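Local coordinates for Glyco_hydro_cc domain-containing protein (Pseudomonas viridiflava, PDB 6UAV), which probably cleaves beta-1,3-glucans internally, as a family GH128 (subgroup II) endo-beta-1,3-glucanase, at residues M25-N30 and W181-A186. Residues are numbered along the deposited sequence; the frame is centred on the assembly and turned at random.
Sequences MSWWYN and WVTEFA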
ATOM      1  N   MET A  25      -4.113 -13.352   6.182  1.00 16.31           N
ATOM      2  CA  MET A  25      -3.370 -12.108   5.903  1.00 16.53           C
ATOM      3  C   MET A  25      -1.883 -12.395   6.091  1.00 15.05           C
ATOM      4  O   MET A  25      -1.550 -12.886   7.203  1.00 15.03           O
ATOM      5  CB  MET A  25      -3.768 -11.012   6.898  1.00 18.00           C
ATOM      6  CG  MET A  25      -3.023  -9.729   6.689  1.00 18.96           C
ATOM      7  SD  MET A  25      -3.206  -8.430   8.000  1.00 19.83           S
ATOM      8  CE  MET A  25      -2.118  -9.069   9.270  1.00 20.48           C
ATOM      9  N   SER A  26      -1.035 -12.072   5.113  1.00 13.61           N
ATOM     10  CA  SER A  26       0.433 -12.236   5.193  1.00 13.74           C
ATOM     11  C   SER A  26       1.104 -10.970   5.713  1.00 12.75           C
ATOM     12  O   SER A  26       2.171 -11.102   6.319  1.00 12.83           O
ATOM     13  CB  SER A  26       0.936 -12.669   3.875  1.00 14.96           C
ATOM     14  OG  SER A  26       0.628 -14.041   3.765  1.00 17.61           O
ATOM     15  N   TRP A  27       0.537  -9.771   5.506  1.00 12.26           N
ATOM     16  CA  TRP A  27       1.313  -8.569   5.876  1.00 11.58           C
ATOM     17  C   TRP A  27       0.406  -7.384   6.151  1.00 11.37           C
ATOM     18  O   TRP A  27      -0.776  -7.405   5.787  1.00 11.11           O
ATOM     19  CB  TRP A  27       2.324  -8.239   4.762  1.00 11.86           C
ATOM     20  CG  TRP A  27       1.681  -7.720   3.513  1.00 11.64           C
ATOM     21  CD1 TRP A  27       0.963  -8.441   2.595  1.00 11.79           C
ATOM     22  CD2 TRP A  27       1.568  -6.345   3.101  1.00 11.10           C
ATOM     23  NE1 TRP A  27       0.455  -7.623   1.619  1.00 11.93           N
ATOM     24  CE2 TRP A  27       0.824  -6.329   1.903  1.00 11.58           C
ATOM     25  CE3 TRP A  27       2.052  -5.149   3.611  1.00 11.38           C
ATOM     26  CZ2 TRP A  27       0.624  -5.151   1.196  1.00 11.40           C
ATOM     27  CZ3 TRP A  27       1.847  -3.997   2.903  1.00 11.23           C
ATOM     28  CH2 TRP A  27       1.110  -3.985   1.738  1.00 11.18           C
ATOM     29  N   TRP A  28       0.971  -6.389   6.771  1.00 10.95           N
ATOM     30  CA  TRP A  28       0.263  -5.106   6.942  1.00 10.77           C
ATOM     31  C   TRP A  28       1.247  -3.964   6.931  1.00 11.18           C
ATOM     32  O   TRP A  28       2.451  -4.174   7.032  1.00 11.46           O
ATOM     33  CB  TRP A  28      -0.568  -5.078   8.236  1.00 11.12           C
ATOM     34  CG  TRP A  28       0.139  -4.682   9.511  1.00 11.29           C
ATOM     35  CD1 TRP A  28       0.060  -3.458  10.106  1.00 11.29           C
ATOM     36  CD2 TRP A  28       0.999  -5.458  10.349  1.00 11.02           C
ATOM     37  NE1 TRP A  28       0.759  -3.428  11.273  1.00 11.28           N
ATOM     38  CE2 TRP A  28       1.344  -4.653  11.460  1.00 11.79           C
ATOM     39  CE3 TRP A  28       1.476  -6.779  10.291  1.00 11.61           C
ATOM     40  CZ2 TRP A  28       2.169  -5.105  12.486  1.00 12.02           C
ATOM     41  CZ3 TRP A  28       2.255  -7.220  11.337  1.00 11.86           C
ATOM     42  CH2 TRP A  28       2.637  -6.387  12.381  1.00 11.90           C
ATOM     43  N   TYR A  29       0.711  -2.746   6.890  1.00 10.86           N
ATOM     44  CA  TYR A  29       1.563  -1.565   7.059  1.00 10.69           C
ATOM     45  C   TYR A  29       0.665  -0.505   7.644  1.00 10.54           C
ATOM     46  O   TYR A  29      -0.545  -0.712   7.645  1.00 10.89           O
ATOM     47  CB  TYR A  29       2.218  -1.169   5.727  1.00 10.61           C
ATOM     48  CG  TYR A  29       1.284  -0.441   4.800  1.00 10.52           C
ATOM     49  CD1 TYR A  29       0.287  -1.109   4.091  1.00 11.20           C
ATOM     50  CD2 TYR A  29       1.403   0.917   4.639  1.00 10.81           C
ATOM     51  CE1 TYR A  29      -0.552  -0.425   3.230  1.00 10.78           C
ATOM     52  CE2 TYR A  29       0.572   1.607   3.798  1.00 10.15           C
ATOM     53  CZ  TYR A  29      -0.429   0.937   3.096  1.00 10.96           C
ATOM     54  OH  TYR A  29      -1.239   1.623   2.245  1.00 10.78           O
ATOM     55  N   ASN A  30       1.262   0.563   8.125  1.00 10.73           N
ATOM     56  CA  ASN A  30       0.528   1.584   8.909  1.00 11.17           C
ATOM     57  C   ASN A  30       0.953   2.983   8.494  1.00 11.17           C
ATOM     58  O   ASN A  30       0.733   3.884   9.288  1.00 11.47           O
ATOM     59  CB  ASN A  30       0.699   1.385  10.417  1.00 11.47           C
ATOM     60  CG  ASN A  30       2.116   1.664  10.874  1.00 11.87           C
ATOM     61  OD1 ASN A  30       2.984   1.954  10.032  1.00 12.17           O
ATOM     62  ND2 ASN A  30       2.321   1.622  12.183  1.00 12.72           N
ATOM     63  N   TRP A 181       2.736  -2.943  -6.139  1.00 12.00           N
ATOM     64  CA  TRP A 181       1.960  -3.284  -4.936  1.00 12.11           C
ATOM     65  C   TRP A 181       0.735  -2.367  -4.938  1.00 11.89           C
ATOM     66  O   TRP A 181       0.887  -1.110  -5.067  1.00 11.44           O
ATOM     67  CB  TRP A 181       2.787  -3.048  -3.668  1.00 12.04           C
ATOM     68  CG  TRP A 181       3.976  -3.936  -3.429  1.00 12.15           C
ATOM     69  CD1 TRP A 181       4.863  -4.516  -4.296  1.00 13.00           C
ATOM     70  CD2 TRP A 181       4.443  -4.267  -2.109  1.00 12.47           C
ATOM     71  NE1 TRP A 181       5.848  -5.184  -3.606  1.00 12.83           N
ATOM     72  CE2 TRP A 181       5.615  -5.034  -2.259  1.00 12.75           C
ATOM     73  CE3 TRP A 181       3.939  -4.016  -0.828  1.00 12.40           C
ATOM     74  CZ2 TRP A 181       6.315  -5.541  -1.157  1.00 13.05           C
ATOM     75  CZ3 TRP A 181       4.639  -4.502   0.245  1.00 12.78           C
ATOM     76  CH2 TRP A 181       5.822  -5.234   0.081  1.00 12.79           C
ATOM     77  N   VAL A 182      -0.461  -2.929  -4.750  1.00 11.81           N
ATOM     78  CA  VAL A 182      -1.671  -2.081  -4.694  1.00 11.38           C
ATOM     79  C   VAL A 182      -1.970  -1.928  -3.204  1.00 11.43           C
ATOM     80  O   VAL A 182      -2.606  -2.830  -2.633  1.00 11.18           O
ATOM     81  CB  VAL A 182      -2.816  -2.733  -5.487  1.00 11.86           C
ATOM     82  CG1 VAL A 182      -4.102  -1.972  -5.264  1.00 11.68           C
ATOM     83  CG2 VAL A 182      -2.508  -2.850  -6.991  1.00 12.62           C
ATOM     84  N   THR A 183      -1.529  -0.825  -2.589  1.00 10.99           N
ATOM     85  CA  THR A 183      -1.367  -0.802  -1.112  1.00 10.86           C
ATOM     86  C   THR A 183      -2.581  -0.195  -0.412  1.00 10.82           C
ATOM     87  O   THR A 183      -2.601  -0.131   0.810  1.00 10.23           O
ATOM     88  CB  THR A 183      -0.050  -0.106  -0.750  1.00 10.90           C
ATOM     89  OG1 THR A 183      -0.058   1.180  -1.371  1.00 10.66           O
ATOM     90  CG2 THR A 183       1.128  -0.924  -1.212  1.00 11.02           C
ATOM     91  N   GLU A 184      -3.552   0.268  -1.178  1.00 10.90           N
ATOM     92  CA  GLU A 184      -4.895   0.617  -0.676  1.00 10.91           C
ATOM     93  C   GLU A 184      -5.874   0.313  -1.806  1.00 10.73           C
ATOM     94  O   GLU A 184      -5.701   0.800  -2.964  1.00 10.54           O
ATOM     95  CB  GLU A 184      -5.124   2.086  -0.313  1.00 10.84           C
ATOM     96  CG  GLU A 184      -4.171   2.620   0.734  1.00 11.46           C
ATOM     97  CD  GLU A 184      -4.357   4.066   1.087  1.00 11.22           C
ATOM     98  OE1 GLU A 184      -5.428   4.674   0.770  1.00 11.64           O
ATOM     99  OE2 GLU A 184      -3.387   4.659   1.672  1.00 12.30           O
ATOM    100  N   PHE A 185      -6.906  -0.465  -1.493  1.00 10.83           N
ATOM    101  CA  PHE A 185      -8.047  -0.640  -2.418  1.00 11.23           C
ATOM    102  C   PHE A 185      -9.289  -1.066  -1.664  1.00 11.82           C
ATOM    103  O   PHE A 185      -9.235  -1.568  -0.554  1.00 11.26           O
ATOM    104  CB  PHE A 185      -7.762  -1.620  -3.550  1.00 11.47           C
ATOM    105  CG  PHE A 185      -7.683  -3.066  -3.188  1.00 11.39           C
ATOM    106  CD1 PHE A 185      -6.695  -3.540  -2.359  1.00 11.25           C
ATOM    107  CD2 PHE A 185      -8.666  -3.949  -3.625  1.00 11.84           C
ATOM    108  CE1 PHE A 185      -6.622  -4.879  -2.007  1.00 11.43           C
ATOM    109  CE2 PHE A 185      -8.578  -5.289  -3.314  1.00 11.99           C
ATOM    110  CZ  PHE A 185      -7.576  -5.743  -2.486  1.00 12.15           C
ATOM    111  N   ALA A 186     -10.399  -0.707  -2.285  1.00 12.11           N
ATOM    112  CA  ALA A 186     -11.783  -1.032  -1.893  1.00 13.06           C
ATOM    113  C   ALA A 186     -12.618  -0.421  -2.999  1.00 13.70           C
ATOM    114  O   ALA A 186     -12.055   0.400  -3.776  1.00 14.06           O
ATOM    115  CB  ALA A 186     -12.052  -0.419  -0.539  1.00 12.57           C
TER
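W181 sets the edge of its six-membered ring over one face of the six-membered ring of W27. This is a T-shaped pair, with the centroids of the two six-membered rings 5.1 Å apart. Their planes meet at 71°. W181 CZ3 lies off-centre, toward the rim of the W27 ring, and W181 CE3 comes 3.8 Å from W27 CH2. The methyl CG2 of T183 sits at the W27 edge, near the ring plane. W27 has CG between its backbone N and carbonyl carbon (chi1 71°), and its NE1 is hydrogen-bonded to K5 O. Y29 takes the same crowded rotamer (chi1 78°) and also reaches inward. Y29 OH gives a short hydrogen bond, 2.6 Å, to T183 O. The carbonyl oxygen lies in the plane of the Y29 ring, but the donor stands above the carbonyl plane. Y29 OH also touches CG of E184, at 3.4 Å. T183 OG1 is hydrogen-bonded to H160 NE2. E184 OE1 is hydrogen-bonded to Y162 OH, and OE2 to W31 NE1. Strands 27-29 and 180-185 are not neighbours in the sheet. Their inward side chains meet across the buried interior of the eight-stranded parallel TIM barrel of a glycoside hydrolase.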